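Local coordinates for protein N-acyl-D-glutamate deacylase (Bordetella bronchiseptica, PDB 3GIP) that hydrolyses N-acyl-D-glutamate to remove its acyl group, as a zinc-binding member of the amidohydrolase superfamily, at residues 5-11 and 28-33; 96-101 and 143-149. One frame throughout, in Å; residues are numbered along the deposited sequence.

Contact 1: 5-11 and 28-33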
ATOM      1  N   GLU A   5      37.652   7.908   2.600  1.00 31.58           N
ATOM      2  CA  GLU A   5      36.788   8.286   3.755  1.00 32.34           C
ATOM      3  C   GLU A   5      36.052   7.052   4.261  1.00 31.44           C
ATOM      4  O   GLU A   5      35.473   6.297   3.480  1.00 30.46           O
ATOM      5  CB  GLU A   5      35.780   9.357   3.331  1.00 34.05           C
ATOM      6  CG  GLU A   5      35.046  10.010   4.490  1.00 37.31           C
ATOM      7  CD  GLU A   5      34.070  11.078   4.031  1.00 39.48           C
ATOM      8  OE1 GLU A   5      34.469  11.943   3.222  1.00 40.89           O
ATOM      9  OE2 GLU A   5      32.907  11.061   4.486  1.00 41.69           O
ATOM     10  N   LYS A   6      36.074   6.854   5.574  1.00 30.38           N
ATOM     11  CA  LYS A   6      35.429   5.701   6.186  1.00 29.28           C
ATOM     12  C   LYS A   6      33.947   5.595   5.839  1.00 28.40           C
ATOM     13  O   LYS A   6      33.224   6.593   5.823  1.00 27.75           O
ATOM     14  CB  LYS A   6      35.602   5.759   7.705  1.00 30.12           C
ATOM     15  CG  LYS A   6      35.203   4.489   8.433  1.00 32.05           C
ATOM     16  CD  LYS A   6      35.634   4.548   9.890  1.00 33.39           C
ATOM     17  CE  LYS A   6      35.349   3.242  10.608  1.00 35.15           C
ATOM     18  NZ  LYS A   6      35.862   3.266  12.009  1.00 36.51           N
ATOM     19  N   LEU A   7      33.506   4.373   5.554  1.00 27.27           N
ATOM     20  CA  LEU A   7      32.111   4.109   5.225  1.00 27.57           C
ATOM     21  C   LEU A   7      31.318   3.985   6.518  1.00 26.80           C
ATOM     22  O   LEU A   7      31.848   3.542   7.537  1.00 25.84           O
ATOM     23  CB  LEU A   7      31.985   2.802   4.438  1.00 27.37           C
ATOM     24  CG  LEU A   7      32.515   2.752   3.006  1.00 27.51           C
ATOM     25  CD1 LEU A   7      32.499   1.314   2.508  1.00 26.89           C
ATOM     26  CD2 LEU A   7      31.663   3.639   2.113  1.00 27.17           C
ATOM     27  N   ASP A   8      30.050   4.376   6.477  1.00 26.13           N
ATOM     28  CA  ASP A   8      29.206   4.276   7.659  1.00 26.03           C
ATOM     29  C   ASP A   8      28.684   2.854   7.797  1.00 25.79           C
ATOM     30  O   ASP A   8      28.438   2.374   8.905  1.00 25.74           O
ATOM     31  CB  ASP A   8      28.033   5.253   7.568  1.00 27.10           C
ATOM     32  CG  ASP A   8      28.472   6.696   7.681  1.00 29.91           C
ATOM     33  OD1 ASP A   8      29.268   6.999   8.595  1.00 31.25           O
ATOM     34  OD2 ASP A   8      28.022   7.530   6.869  1.00 31.38           O
ATOM     35  N   PHE A   9      28.534   2.179   6.661  1.00 24.67           N
ATOM     36  CA  PHE A   9      28.032   0.814   6.641  1.00 23.61           C
ATOM     37  C   PHE A   9      28.523   0.101   5.385  1.00 22.51           C
ATOM     38  O   PHE A   9      28.764   0.727   4.354  1.00 22.18           O
ATOM     39  CB  PHE A   9      26.499   0.832   6.631  1.00 21.94           C
ATOM     40  CG  PHE A   9      25.859  -0.123   7.604  1.00 21.33           C
ATOM     41  CD1 PHE A   9      25.099   0.362   8.664  1.00 21.61           C
ATOM     42  CD2 PHE A   9      25.991  -1.502   7.452  1.00 21.48           C
ATOM     43  CE1 PHE A   9      24.476  -0.508   9.559  1.00 20.67           C
ATOM     44  CE2 PHE A   9      25.370  -2.384   8.343  1.00 20.57           C
ATOM     45  CZ  PHE A   9      24.612  -1.883   9.398  1.00 21.00           C
ATOM     46  N   LYS A  10      28.695  -1.209   5.482  1.00 22.15           N
ATOM     47  CA  LYS A  10      29.091  -1.994   4.326  1.00 21.69           C
ATOM     48  C   LYS A  10      28.465  -3.371   4.482  1.00 21.94           C
ATOM     49  O   LYS A  10      28.417  -3.922   5.582  1.00 21.64           O
ATOM     50  CB  LYS A  10      30.618  -2.092   4.191  1.00 23.05           C
ATOM     51  CG  LYS A  10      31.337  -3.001   5.172  1.00 24.31           C
ATOM     52  CD  LYS A  10      32.807  -3.099   4.781  1.00 25.38           C
ATOM     53  CE  LYS A  10      33.590  -4.039   5.682  1.00 26.33           C
ATOM     54  NZ  LYS A  10      35.014  -4.155   5.243  1.00 27.53           N
ATOM     55  N   ILE A  11      27.946  -3.896   3.380  1.00 20.21           N
ATOM     56  CA  ILE A  11      27.309  -5.206   3.359  1.00 19.88           C
ATOM     57  C   ILE A  11      28.110  -6.027   2.363  1.00 20.28           C
ATOM     58  O   ILE A  11      28.074  -5.772   1.158  1.00 20.42           O
ATOM     59  CB  ILE A  11      25.847  -5.090   2.903  1.00 19.30           C
ATOM     60  CG1 ILE A  11      25.106  -4.114   3.820  1.00 17.73           C
ATOM     61  CG2 ILE A  11      25.188  -6.462   2.919  1.00 18.11           C
ATOM     62  CD1 ILE A  11      23.699  -3.791   3.367  1.00 17.78           C
ATOM     63  N   ASP A  28      29.819  -6.088  -3.173  1.00 21.13           N
ATOM     64  CA  ASP A  28      29.572  -5.528  -1.849  1.00 20.71           C
ATOM     65  C   ASP A  28      28.936  -4.148  -1.986  1.00 20.71           C
ATOM     66  O   ASP A  28      29.119  -3.468  -2.996  1.00 20.36           O
ATOM     67  CB  ASP A  28      30.876  -5.403  -1.051  1.00 22.25           C
ATOM     68  CG  ASP A  28      31.637  -6.710  -0.964  1.00 22.96           C
ATOM     69  OD1 ASP A  28      30.993  -7.777  -0.944  1.00 21.92           O
ATOM     70  OD2 ASP A  28      32.887  -6.672  -0.900  1.00 24.56           O
ATOM     71  N   LEU A  29      28.192  -3.737  -0.967  1.00 18.64           N
ATOM     72  CA  LEU A  29      27.528  -2.441  -0.981  1.00 18.87           C
ATOM     73  C   LEU A  29      28.078  -1.558   0.133  1.00 19.22           C
ATOM     74  O   LEU A  29      28.169  -1.986   1.285  1.00 19.34           O
ATOM     75  CB  LEU A  29      26.020  -2.622  -0.789  1.00 19.41           C
ATOM     76  CG  LEU A  29      25.135  -1.374  -0.855  1.00 22.15           C
ATOM     77  CD1 LEU A  29      24.915  -0.977  -2.303  1.00 24.70           C
ATOM     78  CD2 LEU A  29      23.798  -1.671  -0.197  1.00 26.14           C
ATOM     79  N   GLY A  30      28.448  -0.330  -0.223  1.00 19.70           N
ATOM     80  CA  GLY A  30      28.976   0.604   0.754  1.00 19.51           C
ATOM     81  C   GLY A  30      28.028   1.770   0.970  1.00 19.51           C
ATOM     82  O   GLY A  30      27.434   2.283   0.021  1.00 20.20           O
ATOM     83  N   VAL A  31      27.888   2.194   2.221  1.00 19.51           N
ATOM     84  CA  VAL A  31      26.996   3.295   2.555  1.00 20.37           C
ATOM     85  C   VAL A  31      27.703   4.410   3.318  1.00 21.50           C
ATOM     86  O   VAL A  31      28.538   4.153   4.187  1.00 21.84           O
ATOM     87  CB  VAL A  31      25.810   2.798   3.418  1.00 21.41           C
ATOM     88  CG1 VAL A  31      24.917   3.966   3.813  1.00 21.49           C
ATOM     89  CG2 VAL A  31      25.012   1.757   2.652  1.00 21.78           C
ATOM     90  N   ARG A  32      27.369   5.650   2.982  1.00 21.06           N
ATOM     91  CA  ARG A  32      27.935   6.801   3.672  1.00 22.77           C
ATOM     92  C   ARG A  32      26.974   7.976   3.580  1.00 22.42           C
ATOM     93  O   ARG A  32      26.450   8.284   2.507  1.00 23.06           O
ATOM     94  CB  ARG A  32      29.290   7.207   3.086  1.00 24.65           C
ATOM     95  CG  ARG A  32      29.981   8.269   3.940  1.00 26.83           C
ATOM     96  CD  ARG A  32      31.206   8.871   3.279  1.00 27.39           C
ATOM     97  NE  ARG A  32      32.238   7.883   2.988  1.00 27.57           N
ATOM     98  CZ  ARG A  32      32.539   7.461   1.765  1.00 28.55           C
ATOM     99  NH1 ARG A  32      31.882   7.941   0.718  1.00 31.17           N
ATOM    100  NH2 ARG A  32      33.499   6.565   1.588  1.00 29.35           N
ATOM    101  N   ASP A  33      26.739   8.622   4.717  1.00 23.19           N
ATOM    102  CA  ASP A  33      25.845   9.769   4.783  1.00 24.21           C
ATOM    103  C   ASP A  33      24.443   9.448   4.278  1.00 24.05           C
ATOM    104  O   ASP A  33      23.795  10.279   3.637  1.00 23.86           O
ATOM    105  CB  ASP A  33      26.438  10.939   3.994  1.00 27.15           C
ATOM    106  CG  ASP A  33      27.804  11.350   4.510  1.00 30.74           C
ATOM    107  OD1 ASP A  33      27.921  11.621   5.723  1.00 32.49           O
ATOM    108  OD2 ASP A  33      28.760  11.400   3.705  1.00 33.51           O
TER
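How one long side chain can extend a strand pairing past its last regular bridge is well illustrated by R32, the residue with the most surface covered by the other segment. Its guanidinium reaches back to the chain entering the opposite strand: NH2 donates to E5 O (2.7 Å) and NE to K6 O (3.3 Å), while L7 CD2 lies over one face of the group and E5 CB over the other. The carboxylate of E5 adds charge attraction alone, OE2 standing 3.6 Å from R32 NE but well out of the guanidinium plane. Before R32, residues 29-31 pair antiparallel with 9-11. D8 and F9 both face V31, a classic beta bulge: D8 N (2.8 Å) and F9 N (3.2 Å) both donate to V31 O, and V31 N returns a bond to F9 O at 2.7 Å. At this corner the D8 side chain also holds the end of the partner strand, D33 N donating to D8 OD2 (2.7 Å). I11, second to R32 in covered surface, forms a hydrogen-bonded pair with L29 (I11 N to L29 O 2.8 Å, L29 N to I11 O 2.9 Å), and I11 CD1 touches L29 CD2 at 4.1 Å. These pairs are the middle of a four-stranded sheet: strand 35-40 flanks 28-32, strand 50-52 runs parallel to 7-12, and I11 and L29 rest against V428 of strand 428-431.

Contact 2: 96-101 and 143-149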
ATOM      1  N   GLY A  96      -9.125   6.584  -0.922  1.00 14.00           N
ATOM      2  CA  GLY A  96      -9.919   7.755  -0.591  1.00 14.77           C
ATOM      3  C   GLY A  96      -9.783   8.304   0.814  1.00 16.10           C
ATOM      4  O   GLY A  96     -10.302   9.381   1.095  1.00 15.20           O
ATOM      5  N   VAL A  97      -9.090   7.590   1.697  1.00 15.20           N
ATOM      6  CA  VAL A  97      -8.935   8.056   3.073  1.00 15.17           C
ATOM      7  C   VAL A  97      -7.484   8.323   3.440  1.00 15.87           C
ATOM      8  O   VAL A  97      -6.604   7.483   3.233  1.00 15.05           O
ATOM      9  CB  VAL A  97      -9.555   7.058   4.076  1.00 15.58           C
ATOM     10  CG1 VAL A  97     -11.067   7.055   3.918  1.00 15.38           C
ATOM     11  CG2 VAL A  97      -8.986   5.659   3.854  1.00 15.65           C
ATOM     12  N   SER A  98      -7.241   9.503   4.005  1.00 13.97           N
ATOM     13  CA  SER A  98      -5.890   9.914   4.367  1.00 13.69           C
ATOM     14  C   SER A  98      -5.820  10.649   5.702  1.00 14.34           C
ATOM     15  O   SER A  98      -6.845  10.976   6.297  1.00 15.38           O
ATOM     16  CB  SER A  98      -5.336  10.821   3.269  1.00 13.96           C
ATOM     17  OG  SER A  98      -6.210  11.925   3.048  1.00 14.62           O
ATOM     18  N   ALA A  99      -4.596  10.914   6.150  1.00 15.04           N
ATOM     19  CA  ALA A  99      -4.366  11.615   7.409  1.00 15.32           C
ATOM     20  C   ALA A  99      -4.914  13.037   7.365  1.00 17.37           C
ATOM     21  O   ALA A  99      -5.312  13.583   8.392  1.00 16.50           O
ATOM     22  CB  ALA A  99      -2.876  11.649   7.720  1.00 17.47           C
ATOM     23  N   ALA A 100      -4.931  13.628   6.176  1.00 17.13           N
ATOM     24  CA  ALA A 100      -5.414  14.994   5.998  1.00 17.75           C
ATOM     25  C   ALA A 100      -5.987  15.172   4.594  1.00 17.86           C
ATOM     26  O   ALA A 100      -5.678  14.398   3.692  1.00 16.12           O
ATOM     27  CB  ALA A 100      -4.262  15.977   6.224  1.00 17.85           C
ATOM     28  N   PRO A 101      -6.833  16.195   4.388  1.00 17.88           N
ATOM     29  CA  PRO A 101      -7.288  17.186   5.369  1.00 18.85           C
ATOM     30  C   PRO A 101      -8.381  16.641   6.280  1.00 19.41           C
ATOM     31  O   PRO A 101      -9.016  15.632   5.974  1.00 20.66           O
ATOM     32  CB  PRO A 101      -7.793  18.322   4.490  1.00 18.97           C
ATOM     33  CG  PRO A 101      -8.399  17.578   3.344  1.00 18.99           C
ATOM     34  CD  PRO A 101      -7.339  16.532   3.044  1.00 18.61           C
ATOM     35  N   LEU A 143      -0.692  10.259  -0.224  1.00 14.42           N
ATOM     36  CA  LEU A 143      -1.719  10.611  -1.191  1.00 13.35           C
ATOM     37  C   LEU A 143      -2.795  11.309  -0.370  1.00 14.79           C
ATOM     38  O   LEU A 143      -2.920  11.055   0.829  1.00 15.12           O
ATOM     39  CB  LEU A 143      -2.333   9.354  -1.814  1.00 15.19           C
ATOM     40  CG  LEU A 143      -1.456   8.454  -2.685  1.00 14.63           C
ATOM     41  CD1 LEU A 143      -2.010   7.029  -2.657  1.00 14.37           C
ATOM     42  CD2 LEU A 143      -1.414   8.992  -4.110  1.00 15.65           C
ATOM     43  N   VAL A 144      -3.552  12.200  -0.997  1.00 14.85           N
ATOM     44  CA  VAL A 144      -4.641  12.869  -0.293  1.00 15.76           C
ATOM     45  C   VAL A 144      -5.909  12.138  -0.707  1.00 14.70           C
ATOM     46  O   VAL A 144      -6.129  11.879  -1.892  1.00 15.14           O
ATOM     47  CB  VAL A 144      -4.743  14.368  -0.667  1.00 17.18           C
ATOM     48  CG1 VAL A 144      -4.861  14.532  -2.162  1.00 19.85           C
ATOM     49  CG2 VAL A 144      -5.948  14.992   0.029  1.00 17.72           C
ATOM     50  N   GLY A 145      -6.735  11.788   0.272  1.00 13.59           N
ATOM     51  CA  GLY A 145      -7.954  11.057  -0.019  1.00 13.57           C
ATOM     52  C   GLY A 145      -9.129  11.864  -0.527  1.00 14.63           C
ATOM     53  O   GLY A 145      -9.456  12.922   0.015  1.00 13.89           O
ATOM     54  N   HIS A 146      -9.768  11.357  -1.575  1.00 13.68           N
ATOM     55  CA  HIS A 146     -10.936  12.004  -2.161  1.00 15.31           C
ATOM     56  C   HIS A 146     -12.055  12.074  -1.119  1.00 16.13           C
ATOM     57  O   HIS A 146     -12.829  13.032  -1.089  1.00 16.20           O
ATOM     58  CB  HIS A 146     -11.386  11.217  -3.400  1.00 16.30           C
ATOM     59  CG  HIS A 146     -12.743  11.594  -3.910  1.00 15.02           C
ATOM     60  ND1 HIS A 146     -13.081  12.884  -4.261  1.00 18.00           N
ATOM     61  CD2 HIS A 146     -13.841  10.839  -4.153  1.00 13.30           C
ATOM     62  CE1 HIS A 146     -14.329  12.906  -4.698  1.00 14.03           C
ATOM     63  NE2 HIS A 146     -14.811  11.677  -4.643  1.00 20.33           N
ATOM     64  N   ALA A 147     -12.144  11.064  -0.260  1.00 14.83           N
ATOM     65  CA  ALA A 147     -13.167  11.078   0.776  1.00 15.33           C
ATOM     66  C   ALA A 147     -12.901  12.274   1.685  1.00 15.22           C
ATOM     67  O   ALA A 147     -13.825  13.004   2.054  1.00 16.64           O
ATOM     68  CB  ALA A 147     -13.135   9.782   1.576  1.00 15.50           C
ATOM     69  N   ASN A 148     -11.633  12.474   2.040  1.00 15.02           N
ATOM     70  CA  ASN A 148     -11.245  13.596   2.893  1.00 15.57           C
ATOM     71  C   ASN A 148     -11.635  14.907   2.225  1.00 16.30           C
ATOM     72  O   ASN A 148     -12.175  15.809   2.873  1.00 16.48           O
ATOM     73  CB  ASN A 148      -9.735  13.599   3.138  1.00 16.02           C
ATOM     74  CG  ASN A 148      -9.300  12.538   4.121  1.00 16.56           C
ATOM     75  OD1 ASN A 148      -8.894  12.843   5.243  1.00 18.49           O
ATOM     76  ND2 ASN A 148      -9.381  11.281   3.705  1.00 13.45           N
ATOM     77  N   LEU A 149     -11.355  15.011   0.928  1.00 15.87           N
ATOM     78  CA  LEU A 149     -11.675  16.229   0.192  1.00 15.62           C
ATOM     79  C   LEU A 149     -13.164  16.529   0.264  1.00 16.94           C
ATOM     80  O   LEU A 149     -13.555  17.658   0.562  1.00 17.39           O
ATOM     81  CB  LEU A 149     -11.229  16.108  -1.269  1.00 15.53           C
ATOM     82  CG  LEU A 149      -9.718  15.955  -1.468  1.00 14.30           C
ATOM     83  CD1 LEU A 149      -9.417  15.833  -2.952  1.00 15.13           C
ATOM     84  CD2 LEU A 149      -8.982  17.152  -0.877  1.00 16.39           C
TER
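P101 supplies the apolar centre of this wholly buried contact, in which a loop packs on a strand-to-helix junction. Preceded by a cis peptide bond, its ring sets CD 3.7 Å from V144 CG2 and CG 4.3 Å from L149 CD2, and CD also lies 3.8 Å from N148 CB; M172 of helix 163-179 touches both P101 and L149. A second, smaller apolar touch joins V97 CG1 to A147 CB at 4.1 Å. S98, next to V97, begins the polar part: its OG accepts from G145 N (2.8 Å) and donates to A100 O (2.6 Å), so one hydroxyl ties the strand end to the loop and braces the loop's own bend. At the outer edge, G96 O faces the first turn of the helix that starts just after G145. The backbones come so near, with G96 and G145 CA atoms 3.9 Å apart, that a CB on G145 would clash with G96 O and V97 N, while at the positive phi of G96 a CB would press on the preceding carbonyl O. The chemistry thus illustrates a general principle of helix starts: amides at the first turn lack partners within the helix, and here the carbonyl O of G96, from a loop far off in sequence, takes A147 N at 2.8 Å and, weakly, N148 N at 3.5 Å. The accepting residue directly follows zinc ligand C95.

How the contacts relate
The two contacts show how one chain divides its architecture. Contact 1 comes first in sequence and closes before contact 2 opens; their centres lie 39 Å apart, their nearest atoms about 25 Å, and they do not touch. The centre of contact 1, in the small four-stranded sheet near the N-terminus, is about 30 Å from the centre of the chain, that of contact 2 about 15 Å, where the parallel strands 87-92 and 139-145 of the TIM-barrel-like domain lead towards the zinc bound by C95, H218 and H248. This is consistent with the usual amidohydrolase plan, a peripheral beta domain beside a catalytic barrel: contact 1 would then lie in the former and contact 2 near the metal end of the latter.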